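Local structure of uncharacterized protein (Bacteroides eggerthii, 4FTD) at residues 365-370 and 397-402. The protein is of unknown function but joins a six-bladed beta-propeller to an immunoglobulin-like part and may take part in carbohydrate metabolism. Sequence-based numbering, arbitrary orientation.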
loop_
_atom_site.group_PDB
_atom_site.type_symbol
_atom_site.label_atom_id
_atom_site.label_comp_id
_atom_site.label_asym_id
_atom_site.label_seq_id
_atom_site.Cartn_x
_atom_site.Cartn_y
_atom_site.Cartn_z
ATOM N N LYS A 365 -11.741 17.710 9.126
ATOM C CA LYS A 365 -11.240 16.899 10.207
ATOM C C LYS A 365 -10.598 15.637 9.637
ATOM O O LYS A 365 -10.409 14.694 10.371
ATOM C CB LYS A 365 -12.388 16.598 11.206
ATOM C CG LYS A 365 -12.981 17.855 11.877
ATOM C CD LYS A 365 -14.331 17.586 12.535
ATOM C CE LYS A 365 -14.852 18.756 13.363
ATOM N NZ LYS A 365 -13.853 19.217 14.365
ATOM N N ALA A 366 -10.219 15.615 8.349
ATOM C CA ALA A 366 -9.560 14.445 7.776
ATOM C C ALA A 366 -8.248 14.171 8.528
ATOM O O ALA A 366 -7.588 15.095 9.014
ATOM C CB ALA A 366 -9.277 14.655 6.272
ATOM N N SER A 367 -7.856 12.908 8.618
ATOM C CA SER A 367 -6.558 12.557 9.259
ATOM C C SER A 367 -5.297 13.165 8.562
ATOM O O SER A 367 -4.223 13.298 9.188
ATOM C CB SER A 367 -6.421 11.020 9.345
ATOM O OG SER A 367 -6.385 10.463 8.014
ATOM N N ILE A 368 -5.431 13.536 7.283
ATOM C CA ILE A 368 -4.310 13.992 6.436
ATOM C C ILE A 368 -3.156 12.990 6.538
ATOM O O ILE A 368 -2.059 13.298 7.062
ATOM C CB ILE A 368 -3.878 15.464 6.684
ATOM C CG1 ILE A 368 -5.090 16.406 6.631
ATOM C CG2 ILE A 368 -2.852 15.923 5.614
ATOM C CD1 ILE A 368 -4.753 17.849 6.998
ATOM N N ALA A 369 -3.402 11.800 5.993
ATOM C CA ALA A 369 -2.533 10.670 6.228
ATOM C C ALA A 369 -2.509 9.645 5.115
ATOM O O ALA A 369 -3.483 9.446 4.426
ATOM C CB ALA A 369 -2.960 9.980 7.536
ATOM N N LEU A 370 -1.375 8.957 4.989
ATOM C CA LEU A 370 -1.304 7.737 4.195
ATOM C C LEU A 370 -2.070 6.731 5.055
ATOM O O LEU A 370 -1.781 6.612 6.246
ATOM C CB LEU A 370 0.150 7.299 4.008
ATOM C CG LEU A 370 0.530 6.041 3.229
ATOM C CD1 LEU A 370 2.013 6.085 2.836
ATOM C CD2 LEU A 370 0.226 4.807 4.031
ATOM N N ILE A 397 -5.122 -0.622 8.755
ATOM C CA ILE A 397 -4.103 -1.488 9.340
ATOM C C ILE A 397 -2.768 -0.716 9.488
ATOM O O ILE A 397 -1.897 -1.142 10.202
ATOM C CB ILE A 397 -3.944 -2.780 8.510
ATOM C CG1 ILE A 397 -3.109 -3.823 9.249
ATOM C CG2 ILE A 397 -3.331 -2.497 7.156
ATOM C CD1 ILE A 397 -3.090 -5.164 8.550
ATOM N N TYR A 398 -2.611 0.422 8.814
ATOM C CA TYR A 398 -1.413 1.271 8.964
ATOM C C TYR A 398 -1.781 2.713 8.624
ATOM O O TYR A 398 -2.564 2.938 7.712
ATOM C CB TYR A 398 -0.260 0.809 8.041
ATOM C CG TYR A 398 0.965 1.690 8.153
ATOM C CD1 TYR A 398 1.820 1.582 9.247
ATOM C CD2 TYR A 398 1.236 2.679 7.196
ATOM C CE1 TYR A 398 2.928 2.411 9.377
ATOM C CE2 TYR A 398 2.336 3.521 7.324
ATOM C CZ TYR A 398 3.182 3.378 8.403
ATOM O OH TYR A 398 4.252 4.217 8.531
ATOM N N GLN A 399 -1.213 3.671 9.358
ATOM C CA GLN A 399 -1.443 5.090 9.128
ATOM C C GLN A 399 -0.157 5.855 9.340
ATOM O O GLN A 399 0.577 5.574 10.290
ATOM C CB GLN A 399 -2.465 5.632 10.116
ATOM C CG GLN A 399 -2.880 7.074 9.867
ATOM C CD GLN A 399 -3.840 7.578 10.909
ATOM O OE1 GLN A 399 -3.499 7.679 12.083
ATOM N NE2 GLN A 399 -5.034 7.899 10.488
ATOM N N PHE A 400 0.128 6.791 8.440
ATOM C CA PHE A 400 1.230 7.716 8.621
ATOM C C PHE A 400 0.664 9.106 8.383
ATOM O O PHE A 400 0.279 9.436 7.280
ATOM C CB PHE A 400 2.431 7.447 7.713
ATOM C CG PHE A 400 3.619 8.299 8.080
ATOM C CD1 PHE A 400 3.733 9.596 7.596
ATOM C CD2 PHE A 400 4.579 7.828 8.970
ATOM C CE1 PHE A 400 4.793 10.410 7.973
ATOM C CE2 PHE A 400 5.647 8.639 9.354
ATOM C CZ PHE A 400 5.741 9.937 8.864
ATOM N N LYS A 401 0.597 9.889 9.440
ATOM C CA LYS A 401 0.069 11.230 9.399
ATOM C C LYS A 401 1.098 12.189 8.819
ATOM O O LYS A 401 2.220 12.261 9.327
ATOM C CB LYS A 401 -0.307 11.627 10.814
ATOM C CG LYS A 401 -1.623 11.026 11.278
ATOM C CD LYS A 401 -1.923 11.509 12.683
ATOM C CE LYS A 401 -3.317 12.077 12.794
ATOM N NZ LYS A 401 -3.551 13.350 12.022
ATOM N N LEU A 402 0.699 12.950 7.791
ATOM C CA LEU A 402 1.592 13.858 7.075
ATOM C C LEU A 402 1.646 15.250 7.720
ATOM O O LEU A 402 2.441 16.078 7.313
ATOM C CB LEU A 402 1.178 13.955 5.590
ATOM C CG LEU A 402 1.186 12.681 4.729
ATOM C CD1 LEU A 402 0.407 12.860 3.416
ATOM C CD2 LEU A 402 2.626 12.300 4.484
HETATM O O HOH W 1 -5.570 15.765 11.280
#
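A369 and K401 form a non-hydrogen-bonded antiparallel pair, and Q399 lies on the same face of the sheet. The CG of Q399 packs on the CB of A369 at 3.7 Å. Q399 CG stands anti to the backbone N (chi1 -174°), and the chain runs on extended towards S367. There Q399 NE2 comes 3.6 Å from S367 CB. E371 OE2 is hydrogen-bonded to Q399 NE2 and to S367 OG, and S367 OG also bonds T357 OG1. An alanine in place of Q399 would probably leave E371 without one of its donors and open a gap beside A369 CB and S367 CB.

K401 reaches back over this face. Its chain bends at chi3 and chi4, and K401 NZ donates to S367 O at 2.9 Å. The donor lies in the carbonyl plane, on a lone pair. A water links NZ, by a weak bond, to A366 O.

L370 points to the other face, with F400. L370 CD2 meets the edge of the Y398 ring in the ring plane, 3.9 Å from Y398 CD2. The CB atoms of L370 and F400 are 4.4 Å apart. Strand 439-446 packs against L370, Y398 and F400.

L370 and F400 exchange two backbone N-H...O bonds. A third runs from L402 N to I368 O and extends the pairing past the strand end. At the other end, I397 and Y398 both face V372 in a classic beta bulge. Strand 398-401 thus joins strand 369-374 as the outer strand of an antiparallel sheet, as in a blade of a beta-propeller.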